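Local structure of choline binding protein PCPA (4CP6) at residues 71-76 with 102-107; 124-129 with 147-152. The protein is a choline-binding pneumococcal vaccine antigen with leucine-rich repeats, probably displayed on the bacterial surface by attachment to cell-wall choline. All coordinates share one frame; numbering follows the deposited sequence. Where two conformers were deposited one is given.

Contact 1 (71-76 with 102-107)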
loop_
_atom_site.group_PDB
_atom_site.type_symbol
_atom_site.label_atom_id
_atom_site.label_comp_id
_atom_site.label_asym_id
_atom_site.label_seq_id
_atom_site.Cartn_x
_atom_site.Cartn_y
_atom_site.Cartn_z
ATOM N N PHE A 71 20.233 -29.337 18.168
ATOM C CA PHE A 71 19.342 -28.723 17.172
ATOM C C PHE A 71 19.520 -27.200 17.218
ATOM O O PHE A 71 19.321 -26.584 18.260
ATOM C CB PHE A 71 17.887 -29.073 17.462
ATOM C CG PHE A 71 17.604 -30.543 17.280
ATOM C CD1 PHE A 71 17.258 -31.057 16.030
ATOM C CD2 PHE A 71 17.700 -31.423 18.361
ATOM C CE1 PHE A 71 17.001 -32.424 15.865
ATOM C CE2 PHE A 71 17.435 -32.782 18.199
ATOM C CZ PHE A 71 17.125 -33.283 16.944
ATOM N N THR A 72 19.953 -26.608 16.098
ATOM C CA THR A 72 20.118 -25.160 15.998
ATOM C C THR A 72 18.732 -24.594 15.632
ATOM O O THR A 72 18.031 -25.196 14.813
ATOM C CB THR A 72 21.156 -24.840 14.920
ATOM O OG1 THR A 72 22.427 -25.384 15.338
ATOM C CG2 THR A 72 21.343 -23.347 14.724
ATOM N N VAL A 73 18.331 -23.502 16.302
ATOM C CA VAL A 73 17.033 -22.844 16.033
ATOM C C VAL A 73 17.273 -21.941 14.811
ATOM O O VAL A 73 17.981 -20.916 14.925
ATOM C CB VAL A 73 16.517 -22.035 17.249
ATOM C CG1 VAL A 73 15.154 -21.411 16.947
ATOM C CG2 VAL A 73 16.428 -22.921 18.507
ATOM N N THR A 74 16.755 -22.352 13.632
ATOM C CA THR A 74 17.013 -21.617 12.384
ATOM C C THR A 74 15.815 -20.812 11.897
ATOM O O THR A 74 15.957 -20.022 10.951
ATOM C CB THR A 74 17.461 -22.610 11.306
ATOM O OG1 THR A 74 16.457 -23.607 11.164
ATOM C CG2 THR A 74 18.801 -23.308 11.653
ATOM N N GLU A 75 14.633 -21.051 12.464
ATOM C CA GLU A 75 13.431 -20.357 12.003
ATOM C C GLU A 75 12.508 -19.999 13.123
ATOM O O GLU A 75 12.424 -20.724 14.124
ATOM C CB GLU A 75 12.660 -21.222 10.981
ATOM C CG GLU A 75 13.518 -21.673 9.806
ATOM C CD GLU A 75 12.785 -22.249 8.620
ATOM O OE1 GLU A 75 11.539 -22.147 8.587
ATOM O OE2 GLU A 75 13.459 -22.823 7.734
ATOM N N VAL A 76 11.790 -18.879 12.960
ATOM C CA VAL A 76 10.688 -18.515 13.835
ATOM C C VAL A 76 9.431 -19.050 13.133
ATOM O O VAL A 76 9.125 -18.628 12.000
ATOM C CB VAL A 76 10.593 -17.005 14.106
ATOM C CG1 VAL A 76 9.316 -16.677 14.867
ATOM C CG2 VAL A 76 11.826 -16.520 14.882
ATOM N N SER A 102 21.715 -14.902 16.011
ATOM C CA SER A 102 22.233 -14.972 14.649
ATOM C C SER A 102 21.773 -16.196 13.865
ATOM O O SER A 102 21.635 -16.107 12.652
ATOM C CB SER A 102 23.756 -14.859 14.630
ATOM O OG SER A 102 24.360 -15.918 15.351
ATOM N N SER A 103 21.486 -17.325 14.541
ATOM C CA SER A 103 21.056 -18.552 13.885
ATOM C C SER A 103 19.723 -18.447 13.115
ATOM O O SER A 103 19.460 -19.293 12.270
ATOM C CB SER A 103 20.981 -19.694 14.901
ATOM O OG SER A 103 20.027 -19.464 15.924
ATOM N N ILE A 104 18.869 -17.458 13.449
ATOM C CA ILE A 104 17.575 -17.366 12.731
ATOM C C ILE A 104 17.790 -16.946 11.267
ATOM O O ILE A 104 18.271 -15.838 11.023
ATOM C CB ILE A 104 16.602 -16.417 13.446
ATOM C CG1 ILE A 104 16.322 -16.856 14.907
ATOM C CG2 ILE A 104 15.277 -16.231 12.636
ATOM C CD1 ILE A 104 15.621 -18.273 15.087
ATOM N N LYS A 105 17.434 -17.813 10.330
ATOM C CA LYS A 105 17.545 -17.528 8.904
ATOM C C LYS A 105 16.202 -17.117 8.281
ATOM O O LYS A 105 16.198 -16.499 7.225
ATOM C CB LYS A 105 18.098 -18.749 8.162
ATOM C CG LYS A 105 18.599 -18.374 6.759
ATOM C CD LYS A 105 19.486 -19.455 6.163
ATOM C CE LYS A 105 19.875 -19.116 4.743
ATOM N NZ LYS A 105 21.001 -19.961 4.253
ATOM N N LYS A 106 15.073 -17.510 8.880
ATOM C CA LYS A 106 13.769 -17.189 8.321
ATOM C C LYS A 106 12.792 -16.907 9.418
ATOM O O LYS A 106 12.779 -17.615 10.428
ATOM C CB LYS A 106 13.262 -18.365 7.472
ATOM C CG LYS A 106 11.933 -18.092 6.771
ATOM C CD LYS A 106 11.746 -18.903 5.504
ATOM C CE LYS A 106 11.472 -20.358 5.768
ATOM N NZ LYS A 106 11.013 -21.077 4.544
ATOM N N ILE A 107 11.947 -15.914 9.222
ATOM C CA ILE A 107 10.787 -15.619 10.058
ATOM C C ILE A 107 9.601 -16.003 9.184
ATOM O O ILE A 107 9.379 -15.403 8.121
ATOM C CB ILE A 107 10.722 -14.163 10.543
ATOM C CG1 ILE A 107 11.891 -13.881 11.527
ATOM C CG2 ILE A 107 9.347 -13.927 11.223
ATOM C CD1 ILE A 107 12.149 -12.361 11.820
HETATM O O HOH W 1 9.925 -22.948 6.665
#
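I104 lays its CD1 methyl beside CG1 of V73, 3.7 Å away, the two side chains running alongside each other in the same direction, while its other branch, CG2, meets CG2 of V76. This lies near the N-terminal end of the leucine-rich repeat solenoid, where strand 69-76 pairs in parallel with the short strand 106-107. Branched aliphatic residues suit the buried side: in I104 chi1 (-58°) sets CG1 anti to the carbonyl carbon and chi2 (-63°) then carries CD1 to V73, while CG2 faces V76. S103 is small enough to turn back on the strand; its OG donates to V73 O at 2.7 Å, within the carbonyl plane, and is also hydrogen-bonded to T62. T74 O receives K105 N at 2.7 Å and, weakly, K106 N, so that one carbonyl serves two successive amides as the loop straightens into a strand. Regular pairing then takes over with V76 N to K106 O, 3.0 Å and nearly straight at 160°. On the partly exposed face, E75 and K106 run side by side, the aliphatic CE of the lysine against the carboxylate. Their charged atoms stop short of a salt bridge, E75 OE1 to K106 NZ being 4.2 Å; a water donates to that oxygen at 2.6 Å while accepting a weak bond from K106 NZ.

Contact 2 (124-129 with 147-152)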
loop_
_atom_site.group_PDB
_atom_site.type_symbol
_atom_site.label_atom_id
_atom_site.label_comp_id
_atom_site.label_asym_id
_atom_site.label_seq_id
_atom_site.Cartn_x
_atom_site.Cartn_y
_atom_site.Cartn_z
ATOM N N LYS A 124 24.627 -9.554 16.793
ATOM C CA LYS A 124 25.619 -9.364 15.749
ATOM C C LYS A 124 25.720 -10.621 14.841
ATOM O O LYS A 124 25.518 -11.739 15.316
ATOM C CB LYS A 124 26.984 -9.053 16.395
ATOM C CG LYS A 124 27.961 -8.307 15.494
ATOM C CD LYS A 124 29.271 -7.999 16.225
ATOM C CE LYS A 124 30.284 -7.285 15.358
ATOM N NZ LYS A 124 30.921 -8.199 14.370
ATOM N N GLY A 125 25.977 -10.414 13.550
ATOM C CA GLY A 125 26.136 -11.494 12.588
ATOM C C GLY A 125 24.851 -12.213 12.228
ATOM O O GLY A 125 24.882 -13.407 11.912
ATOM N N SER A 126 23.716 -11.483 12.215
ATOM C CA SER A 126 22.449 -12.120 11.835
ATOM C C SER A 126 22.544 -12.869 10.507
ATOM O O SER A 126 23.166 -12.407 9.531
ATOM C CB SER A 126 21.335 -11.079 11.758
ATOM O OG SER A 126 20.139 -11.694 11.298
ATOM N N GLN A 127 21.894 -14.010 10.448
ATOM C CA GLN A 127 21.788 -14.819 9.256
ATOM C C GLN A 127 20.390 -14.680 8.626
ATOM O O GLN A 127 20.080 -15.415 7.698
ATOM C CB GLN A 127 22.061 -16.284 9.598
ATOM C CG GLN A 127 23.478 -16.476 10.156
ATOM C CD GLN A 127 23.646 -17.853 10.725
ATOM O OE1 GLN A 127 24.144 -18.037 11.844
ATOM N NE2 GLN A 127 23.247 -18.847 9.971
ATOM N N LEU A 128 19.576 -13.738 9.127
ATOM C CA LEU A 128 18.193 -13.579 8.665
ATOM C C LEU A 128 18.150 -13.264 7.165
ATOM O O LEU A 128 18.642 -12.206 6.769
ATOM C CB LEU A 128 17.459 -12.513 9.469
ATOM C CG LEU A 128 15.998 -12.307 9.056
ATOM C CD1 LEU A 128 15.131 -13.541 9.412
ATOM C CD2 LEU A 128 15.453 -11.062 9.665
ATOM N N GLU A 129 17.553 -14.137 6.363
ATOM C CA GLU A 129 17.480 -13.947 4.914
ATOM C C GLU A 129 16.075 -13.548 4.453
ATOM O O GLU A 129 15.962 -12.799 3.461
ATOM C CB GLU A 129 17.915 -15.253 4.227
ATOM C CG GLU A 129 17.908 -15.235 2.706
ATOM C CD GLU A 129 18.305 -16.561 2.095
ATOM O OE1 GLU A 129 19.503 -16.914 2.176
ATOM O OE2 GLU A 129 17.412 -17.265 1.572
ATOM N N PRO A 147 18.846 -6.493 9.418
ATOM C CA PRO A 147 20.264 -6.833 9.200
ATOM C C PRO A 147 20.631 -6.891 7.736
ATOM O O PRO A 147 19.762 -7.060 6.880
ATOM C CB PRO A 147 20.399 -8.209 9.852
ATOM C CG PRO A 147 19.014 -8.814 9.738
ATOM C CD PRO A 147 18.094 -7.630 9.986
ATOM N N ALA A 148 21.935 -6.816 7.461
ATOM C CA ALA A 148 22.454 -6.838 6.106
ATOM C C ALA A 148 22.130 -8.110 5.332
ATOM O O ALA A 148 21.980 -8.087 4.112
ATOM C CB ALA A 148 23.969 -6.642 6.147
ATOM N N SER A 149 22.000 -9.254 6.042
ATOM C CA SER A 149 21.709 -10.527 5.418
ATOM C C SER A 149 20.305 -10.571 4.802
ATOM O O SER A 149 20.063 -11.432 3.980
ATOM C CB SER A 149 21.790 -11.621 6.480
ATOM O OG SER A 149 21.023 -11.286 7.622
ATOM N N LEU A 150 19.395 -9.691 5.242
ATOM C CA LEU A 150 18.007 -9.785 4.781
ATOM C C LEU A 150 17.879 -9.504 3.291
ATOM O O LEU A 150 18.296 -8.449 2.834
ATOM C CB LEU A 150 17.153 -8.845 5.610
ATOM C CG LEU A 150 15.660 -8.804 5.226
ATOM C CD1 LEU A 150 14.948 -10.099 5.647
ATOM C CD2 LEU A 150 15.000 -7.609 5.867
ATOM N N GLU A 151 17.300 -10.462 2.554
ATOM C CA GLU A 151 17.128 -10.338 1.106
ATOM C C GLU A 151 15.682 -10.127 0.652
ATOM O O GLU A 151 15.480 -9.643 -0.477
ATOM C CB GLU A 151 17.634 -11.604 0.415
ATOM C CG GLU A 151 19.130 -11.821 0.602
ATOM C CD GLU A 151 19.700 -13.037 -0.105
ATOM O OE1 GLU A 151 19.065 -13.535 -1.061
ATOM O OE2 GLU A 151 20.807 -13.474 0.287
ATOM N N TYR A 152 14.703 -10.561 1.464
ATOM C CA TYR A 152 13.322 -10.586 1.039
ATOM C C TYR A 152 12.414 -10.165 2.178
ATOM O O TYR A 152 12.517 -10.697 3.281
ATOM C CB TYR A 152 12.991 -12.057 0.680
ATOM C CG TYR A 152 11.548 -12.288 0.293
ATOM C CD1 TYR A 152 11.114 -12.080 -1.012
ATOM C CD2 TYR A 152 10.611 -12.723 1.232
ATOM C CE1 TYR A 152 9.781 -12.251 -1.363
ATOM C CE2 TYR A 152 9.275 -12.896 0.892
ATOM C CZ TYR A 152 8.869 -12.658 -0.409
ATOM O OH TYR A 152 7.547 -12.822 -0.708
HETATM O O HOH W 2 23.545 -9.729 8.749
HETATM O O HOH W 3 16.030 -14.769 -0.351
#
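S149 pushes its hydroxyl into the backbone of 124-129, where OG lies 2.7 Å from L128 O and 3.1 Å from S126 O. Its single proton can serve either carbonyl, and the choice is not settled; with OG between the backbone N and the carbonyl carbon (chi1 50°), the short side chain reaches both. Beside it the packing is close. The P147 ring sets CG against S126 OG at 3.5 Å and against L128 CB, and S126 keeps its shape through an ST turn, its OG accepting from L128 N. Proline suits the start of the type I turn P147 to L150, which needs no amide hydrogen from its first residue. Deeper in, L128 and L150 lie side by side and point the same way, CD2 to CD1 4.2 Å, as neighbouring leucines do in the stacked coils of a BspA-type leucine-rich repeat, with F122 packing on L128 from strand 119-122. E129 O accepts from two amides, E151 N at 2.8 Å from a tilted direction and Y152 N at 3.3 Å in the carbonyl plane. The outer side is looser. Here E129 and E151 cross with their carboxylates stacked, planes 24° apart, and OE1 of E129 stands 4.1 Å from OE2 of E151. Such like charges would be expected to repel; water donates weakly to the other oxygen of each, and K105 forms a long, weak ion pair with E129 OE1. A second water, firmer in its hold, donates to S126 O and accepts from S149 N.

From the N terminus, strand 69-76 pairs with strand 35-40, and the chain then loops through strand 97-100 before 102-107 returns to it, closing contact 1. It next passes through strand 119-122 into 124-129; a further excursion through strands 130-131 and 143-146 brings 147-152 back to close contact 2. The two closures follow in series, neither nested nor crossed, with centres about 11 Å apart. Segments 102-107 and 124-129 touch directly, with probable hydrogen bonds from Q127 N to S102 O and from E129 N to K105 O. Contact 1 thus carries the mixed sheet from the N-terminal strands into the repeat strands, and contact 2 joins successive repeat loops.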